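Local coordinates for protein DNA polymerase III subunit beta (Deinococcus radiodurans, PDB 4TRT) that forms a ring-shaped head-to-tail homodimer around DNA, a sliding clamp that probably tethers DNA polymerases and other proteins for processive synthesis, at residues Thr38-Thr44 and Cys56-Val62. Residues are numbered along the deposited sequence; the frame is centred on the assembly and turned at random. Where two conformers were deposited one is given.
Sequences TSEGGLT and CFVPAEV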
ATOM      1  N   THR A  38     -10.101 -32.674 -11.062  1.00 52.52           N
ATOM      2  CA  THR A  38      -8.910 -33.212 -11.680  1.00 54.23           C
ATOM      3  C   THR A  38      -9.292 -34.144 -12.814  1.00 56.61           C
ATOM      4  O   THR A  38     -10.325 -34.809 -12.781  1.00 57.22           O
ATOM      5  CB  THR A  38      -8.005 -33.930 -10.648  1.00 55.04           C
ATOM      6  OG1 THR A  38      -8.742 -34.942  -9.944  1.00 52.28           O
ATOM      7  CG2 THR A  38      -7.420 -32.911  -9.643  1.00 54.50           C
ATOM      8  N   SER A  39      -8.444 -34.159 -13.829  1.00 59.81           N
ATOM      9  CA  SER A  39      -8.548 -35.099 -14.936  1.00 63.77           C
ATOM     10  C   SER A  39      -7.113 -35.339 -15.409  1.00 67.85           C
ATOM     11  O   SER A  39      -6.174 -34.808 -14.805  1.00 63.61           O
ATOM     12  CB  SER A  39      -9.444 -34.533 -16.045  1.00 65.03           C
ATOM     13  OG  SER A  39      -9.309 -33.124 -16.172  1.00 60.88           O
ATOM     14  N   GLU A  40      -6.932 -36.129 -16.466  1.00 73.04           N
ATOM     15  CA  GLU A  40      -5.584 -36.441 -16.958  1.00 74.67           C
ATOM     16  C   GLU A  40      -4.779 -35.167 -17.270  1.00 71.61           C
ATOM     17  O   GLU A  40      -3.628 -35.048 -16.847  1.00 70.65           O
ATOM     18  CB  GLU A  40      -5.628 -37.371 -18.190  1.00 79.77           C
ATOM     19  CG  GLU A  40      -6.044 -36.674 -19.475  1.00 82.11           C
ATOM     20  CD  GLU A  40      -6.116 -37.598 -20.672  1.00 85.06           C
ATOM     21  OE1 GLU A  40      -5.292 -38.536 -20.741  1.00 89.35           O
ATOM     22  OE2 GLU A  40      -6.986 -37.372 -21.547  1.00 86.05           O
ATOM     23  N   GLY A  41      -5.400 -34.216 -17.975  1.00 67.33           N
ATOM     24  CA  GLY A  41      -4.698 -33.034 -18.491  1.00 63.46           C
ATOM     25  C   GLY A  41      -4.322 -31.996 -17.451  1.00 55.83           C
ATOM     26  O   GLY A  41      -3.396 -31.203 -17.650  1.00 51.27           O
ATOM     27  N   GLY A  42      -5.022 -32.000 -16.328  1.00 52.82           N
ATOM     28  CA  GLY A  42      -4.722 -31.047 -15.288  1.00 48.12           C
ATOM     29  C   GLY A  42      -5.841 -30.815 -14.301  1.00 45.86           C
ATOM     30  O   GLY A  42      -6.724 -31.657 -14.110  1.00 48.39           O
ATOM     31  N   LEU A  43      -5.752 -29.664 -13.650  1.00 44.04           N
ATOM     32  CA  LEU A  43      -6.639 -29.272 -12.579  1.00 44.58           C
ATOM     33  C   LEU A  43      -7.526 -28.140 -13.083  1.00 44.23           C
ATOM     34  O   LEU A  43      -7.041 -27.193 -13.699  1.00 43.07           O
ATOM     35  CB  LEU A  43      -5.839 -28.757 -11.378  1.00 45.52           C
ATOM     36  CG  LEU A  43      -4.610 -29.517 -10.854  1.00 47.05           C
ATOM     37  CD1 LEU A  43      -3.767 -28.581 -10.008  1.00 47.89           C
ATOM     38  CD2 LEU A  43      -4.986 -30.737 -10.047  1.00 49.31           C
ATOM     39  N   THR A  44      -8.814 -28.224 -12.782  1.00 42.61           N
ATOM     40  CA  THR A  44      -9.730 -27.111 -13.005  1.00 43.72           C
ATOM     41  C   THR A  44     -10.102 -26.556 -11.637  1.00 41.54           C
ATOM     42  O   THR A  44     -10.665 -27.261 -10.809  1.00 42.37           O
ATOM     43  CB  THR A  44     -10.963 -27.577 -13.793  1.00 44.83           C
ATOM     44  OG1 THR A  44     -10.527 -28.053 -15.064  1.00 45.07           O
ATOM     45  CG2 THR A  44     -11.970 -26.442 -14.031  1.00 44.98           C
ATOM     46  N   CYS A  56     -10.643 -21.789 -13.738  0.50 37.54           N
ATOM     47  CA  CYS A  56      -9.321 -21.662 -14.341  0.50 38.15           C
ATOM     48  C   CYS A  56      -8.686 -23.032 -14.470  0.50 39.38           C
ATOM     49  O   CYS A  56      -8.635 -23.801 -13.504  0.50 37.89           O
ATOM     50  CB  CYS A  56      -8.409 -20.762 -13.513  0.50 37.16           C
ATOM     51  SG  CYS A  56      -6.893 -20.335 -14.410  0.50 36.98           S
ATOM     52  N   PHE A  57      -8.180 -23.324 -15.662  1.00 40.91           N
ATOM     53  CA  PHE A  57      -7.487 -24.580 -15.912  1.00 42.22           C
ATOM     54  C   PHE A  57      -5.983 -24.433 -15.653  1.00 42.04           C
ATOM     55  O   PHE A  57      -5.353 -23.494 -16.136  1.00 44.79           O
ATOM     56  CB  PHE A  57      -7.717 -25.033 -17.347  1.00 46.12           C
ATOM     57  CG  PHE A  57      -7.001 -26.308 -17.703  1.00 48.31           C
ATOM     58  CD1 PHE A  57      -7.499 -27.534 -17.286  1.00 50.55           C
ATOM     59  CD2 PHE A  57      -5.847 -26.287 -18.475  1.00 52.22           C
ATOM     60  CE1 PHE A  57      -6.852 -28.717 -17.619  1.00 50.08           C
ATOM     61  CE2 PHE A  57      -5.198 -27.467 -18.815  1.00 50.76           C
ATOM     62  CZ  PHE A  57      -5.703 -28.682 -18.382  1.00 50.98           C
ATOM     63  N   VAL A  58      -5.416 -25.376 -14.905  1.00 39.13           N
ATOM     64  CA  VAL A  58      -3.992 -25.426 -14.660  1.00 40.11           C
ATOM     65  C   VAL A  58      -3.457 -26.772 -15.159  1.00 40.60           C
ATOM     66  O   VAL A  58      -3.817 -27.821 -14.614  1.00 40.29           O
ATOM     67  CB  VAL A  58      -3.691 -25.251 -13.157  1.00 39.10           C
ATOM     68  CG1 VAL A  58      -2.199 -25.369 -12.888  1.00 39.77           C
ATOM     69  CG2 VAL A  58      -4.243 -23.904 -12.668  1.00 39.83           C
ATOM     70  N   PRO A  59      -2.586 -26.756 -16.189  1.00 40.76           N
ATOM     71  CA  PRO A  59      -2.012 -28.018 -16.661  1.00 40.23           C
ATOM     72  C   PRO A  59      -1.248 -28.755 -15.575  1.00 38.42           C
ATOM     73  O   PRO A  59      -0.560 -28.126 -14.767  1.00 37.83           O
ATOM     74  CB  PRO A  59      -1.062 -27.578 -17.792  1.00 43.69           C
ATOM     75  CG  PRO A  59      -1.668 -26.316 -18.306  1.00 44.71           C
ATOM     76  CD  PRO A  59      -2.271 -25.634 -17.097  1.00 43.25           C
ATOM     77  N   ALA A  60      -1.398 -30.074 -15.543  1.00 37.00           N
ATOM     78  CA  ALA A  60      -0.776 -30.896 -14.521  1.00 36.54           C
ATOM     79  C   ALA A  60      -0.776 -32.343 -14.941  1.00 38.30           C
ATOM     80  O   ALA A  60      -1.556 -32.751 -15.799  1.00 38.92           O
ATOM     81  CB  ALA A  60      -1.547 -30.757 -13.202  1.00 35.16           C
ATOM     82  N   GLU A  61       0.082 -33.137 -14.313  1.00 39.42           N
ATOM     83  CA  GLU A  61       0.020 -34.572 -14.477  1.00 42.61           C
ATOM     84  C   GLU A  61      -0.689 -35.133 -13.270  1.00 40.89           C
ATOM     85  O   GLU A  61      -0.247 -34.923 -12.148  1.00 41.03           O
ATOM     86  CB  GLU A  61       1.422 -35.154 -14.633  1.00 45.68           C
ATOM     87  CG  GLU A  61       2.108 -34.473 -15.805  1.00 50.82           C
ATOM     88  CD  GLU A  61       3.209 -35.284 -16.440  1.00 54.39           C
ATOM     89  OE1 GLU A  61       3.608 -36.314 -15.852  1.00 58.09           O
ATOM     90  OE2 GLU A  61       3.663 -34.885 -17.547  1.00 58.89           O
ATOM     91  N   VAL A  62      -1.787 -35.844 -13.511  1.00 41.63           N
ATOM     92  CA  VAL A  62      -2.643 -36.339 -12.446  1.00 41.74           C
ATOM     93  C   VAL A  62      -2.826 -37.860 -12.555  1.00 43.79           C
ATOM     94  O   VAL A  62      -3.017 -38.392 -13.647  1.00 41.33           O
ATOM     95  CB  VAL A  62      -4.035 -35.686 -12.498  1.00 43.44           C
ATOM     96  CG1 VAL A  62      -4.881 -36.170 -11.325  1.00 43.05           C
ATOM     97  CG2 VAL A  62      -3.946 -34.152 -12.474  1.00 41.34           C
TER
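Leu43 and Val58 form a hydrogen-bonded antiparallel pair in the beta hairpin of strands 42-48 and 52-59, within the N-terminal domain of the sliding clamp. Val58 N gives its hydrogen to Leu43 O at 2.7 Å, and Leu43 N returns one to Val58 O. On the face carrying Leu43 and Val58, Leu43 CG lies beside its own backbone N and meets Ala60 CB at 4.1 Å, while CD2 approaches CG2 of Val62. Strand 2-7 packs against this apolar row, Ala4 touching both Leu43 and Val62. On the opposite face, the side chains of Thr44 and Phe57 cross at about a right angle, with Thr44 OG1 in the plane of the ring, at its edge, 3.8 Å from Phe57 CD1. The Phe57 ring, its CG anti to the backbone N (chi1 178°), lies alongside Gly42 and Gly41, with CE1 near Gly42 CA and CZ 3.5 Å from Gly41 O. Gly42 takes backbone angles suited to glycine (phi 159°), and without a CB its CA can sit 3.4 Å from Val58 O. Further along segment 56-62, Ala60 N bonds to Gly41 O at 3.1 Å, and Val62 presses CB and CG2 against Ser39 O, each 3.3 Å away.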